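Local coordinates for protein FucU (Bifidobacterium longum subsp. infantis, PDB 3MVK) that probably interconverts the anomers of L-fucose and the pyranose and furanose forms of D-ribose, as a mutarotase of the RbsD/FucU family, at residues K15-M20 and D24-A29. Numbering follows the deposited sequence. Where two conformers were deposited one is given.
Sequences KVLCEM and DQLVIA
With CG anti to its carbonyl carbon (chi1 -71°) and chi2 extended, the side chain of the selenomethionine Met20 runs out to the start of strand 25-29, where a bend at the last torsion (chi3 68°) lays its CE against the backbone, 3.4 Å from Gln25 C. The methyl also meets the aliphatic part of Asp24, with Met20 CE 3.7 Å from Asp24 CB, while Met20 SE lies 4.0 Å from Leu26 CD2, the two side chains crossing at about a right angle. With CG between the backbone N and the carbonyl carbon (chi1 63°), Leu26 turns this same CD2 to the helix, where it meets Leu17 CD2 at 3.6 Å, extending the apolar seam onto the last turn of helix 11-19.

The polar link lies at the short connection between helix and strand. Asp24 OD2 accepts a hydrogen bond from Gly21 N and another from a water at 2.8 Å; that water also donates to Glu19 O at 2.9 Å, tying the carboxylate to the helix end. Asp24 OD1 is hydrogen-bonded to Ser37 OG of a third subunit, so both carboxylate oxygens have partners and the connection is coupled to the assembly.

This tight helix-to-strand connection packs helix 11-19 against its own following strand. Phe63 and Tyr123 also touch Met20, and strand 25-29 runs in the mixed sheet between parallel strand 124-128 and antiparallel strand 137-140.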
loop_
_atom_site.group_PDB
_atom_site.type_symbol
_atom_site.label_atom_id
_atom_site.label_comp_id
_atom_site.label_asym_id
_atom_site.label_seq_id
_atom_site.Cartn_x
_atom_site.Cartn_y
_atom_site.Cartn_z
ATOM N N LYS G 15 -15.033 -1.702 16.747
ATOM C CA LYS G 15 -14.003 -2.714 16.473
ATOM C C LYS G 15 -12.813 -2.571 17.431
ATOM O O LYS G 15 -12.343 -3.555 18.019
ATOM C CB LYS G 15 -13.521 -2.628 15.028
ATOM C CG LYS G 15 -12.432 -3.642 14.718
ATOM C CD LYS G 15 -12.135 -3.686 13.211
ATOM C CE LYS G 15 -11.141 -4.792 12.847
ATOM N NZ LYS G 15 -9.729 -4.488 13.230
ATOM N N VAL G 16 -12.348 -1.335 17.585
ATOM C CA VAL G 16 -11.217 -1.039 18.482
ATOM C C VAL G 16 -11.540 -1.478 19.916
ATOM O O VAL G 16 -10.728 -2.152 20.542
ATOM C CB VAL G 16 -10.852 0.467 18.436
ATOM C CG1 VAL G 16 -10.004 0.868 19.649
ATOM C CG2 VAL G 16 -10.122 0.786 17.142
ATOM N N LEU G 17 -12.712 -1.096 20.420
ATOM C CA LEU G 17 -13.088 -1.392 21.807
ATOM C C LEU G 17 -13.160 -2.899 22.042
ATOM O O LEU G 17 -12.749 -3.394 23.106
ATOM C CB LEU G 17 -14.422 -0.723 22.170
ATOM C CG LEU G 17 -14.357 0.813 22.175
ATOM C CD1 LEU G 17 -15.758 1.406 22.263
ATOM C CD2 LEU G 17 -13.472 1.338 23.340
ATOM N N CYS G 18 -13.633 -3.618 21.031
ATOM C CA CYS G 18 -13.753 -5.071 21.137
ATOM C C CYS G 18 -12.401 -5.769 21.088
ATOM O O CYS G 18 -12.166 -6.749 21.816
ATOM C CB CYS G 18 -14.681 -5.603 20.055
ATOM S SG CYS G 18 -16.383 -5.158 20.386
ATOM N N GLU G 19 -11.506 -5.287 20.246
ATOM C CA GLU G 19 -10.244 -5.985 20.125
ATOM C C GLU G 19 -9.189 -5.599 21.163
ATOM O O GLU G 19 -8.180 -6.297 21.299
ATOM C CB GLU G 19 -9.712 -5.884 18.704
ATOM C CG GLU G 19 -9.144 -4.532 18.389
ATOM C CD GLU G 19 -9.080 -4.213 16.882
ATOM O OE1 GLU G 19 -9.405 -5.028 15.996
ATOM O OE2 GLU G 19 -8.681 -3.092 16.581
HETATM N N MSE G 20 -9.416 -4.510 21.897
HETATM C CA MSE G 20 -8.576 -4.247 23.068
HETATM C C MSE G 20 -8.770 -5.328 24.114
HETATM O O MSE G 20 -9.874 -5.877 24.269
HETATM C CB MSE G 20 -8.923 -2.865 23.650
HETATM C CG MSE G 20 -8.436 -1.774 22.747
HETATM SE SE MSE G 20 -9.009 0.027 23.315
HETATM C CE MSE G 20 -7.954 0.241 24.993
ATOM N N ASP G 24 -4.717 -2.878 27.853
ATOM C CA ASP G 24 -4.667 -1.909 26.748
ATOM C C ASP G 24 -5.241 -0.576 27.191
ATOM O O ASP G 24 -6.150 -0.532 28.029
ATOM C CB ASP G 24 -5.473 -2.394 25.528
ATOM C CG ASP G 24 -4.698 -3.368 24.658
ATOM O OD1 ASP G 24 -3.452 -3.291 24.601
ATOM O OD2 ASP G 24 -5.367 -4.193 24.004
ATOM N N GLN G 25 -4.692 0.500 26.625
ATOM C CA GLN G 25 -5.134 1.867 26.951
ATOM C C GLN G 25 -5.664 2.608 25.729
ATOM O O GLN G 25 -5.204 2.413 24.598
ATOM C CB GLN G 25 -3.990 2.673 27.556
ATOM C CG GLN G 25 -3.581 2.144 28.917
ATOM C CD GLN G 25 -2.414 2.896 29.514
ATOM O OE1 GLN G 25 -1.838 3.775 28.882
ATOM N NE2 GLN G 25 -2.040 2.528 30.741
ATOM N N LEU G 26 -6.648 3.472 25.962
ATOM C CA LEU G 26 -7.029 4.424 24.951
ATOM C C LEU G 26 -7.009 5.819 25.573
ATOM O O LEU G 26 -7.076 5.970 26.802
ATOM C CB LEU G 26 -8.407 4.092 24.357
ATOM C CG LEU G 26 -9.627 4.134 25.286
ATOM C CD1 LEU G 26 -10.049 5.570 25.634
ATOM C CD2 LEU G 26 -10.799 3.397 24.660
ATOM N N VAL G 27 -6.923 6.830 24.729
ATOM C CA VAL G 27 -6.901 8.198 25.203
ATOM C C VAL G 27 -8.129 8.923 24.666
ATOM O O VAL G 27 -8.383 8.909 23.457
ATOM C CB VAL G 27 -5.665 8.948 24.676
ATOM C CG1 VAL G 27 -5.661 10.408 25.160
ATOM C CG2 VAL G 27 -4.364 8.265 25.108
ATOM N N ILE G 28 -8.895 9.546 25.558
ATOM C CA ILE G 28 -9.896 10.527 25.117
ATOM C C ILE G 28 -9.165 11.854 25.104
ATOM O O ILE G 28 -8.790 12.368 26.170
ATOM C CB ILE G 28 -11.120 10.580 26.076
ATOM C CG1 ILE G 28 -11.746 9.186 26.200
ATOM C CG2 ILE G 28 -12.136 11.642 25.582
ATOM C CD1 ILE G 28 -12.853 9.091 27.209
ATOM N N ALA G 29 -8.935 12.384 23.910
ATOM C CA ALA G 29 -8.113 13.584 23.723
ATOM C C ALA G 29 -9.042 14.780 23.659
ATOM O O ALA G 29 -10.018 14.771 22.909
ATOM C CB ALA G 29 -7.291 13.458 22.426
HETATM O O HOH W 1 -5.342 -5.876 21.784
#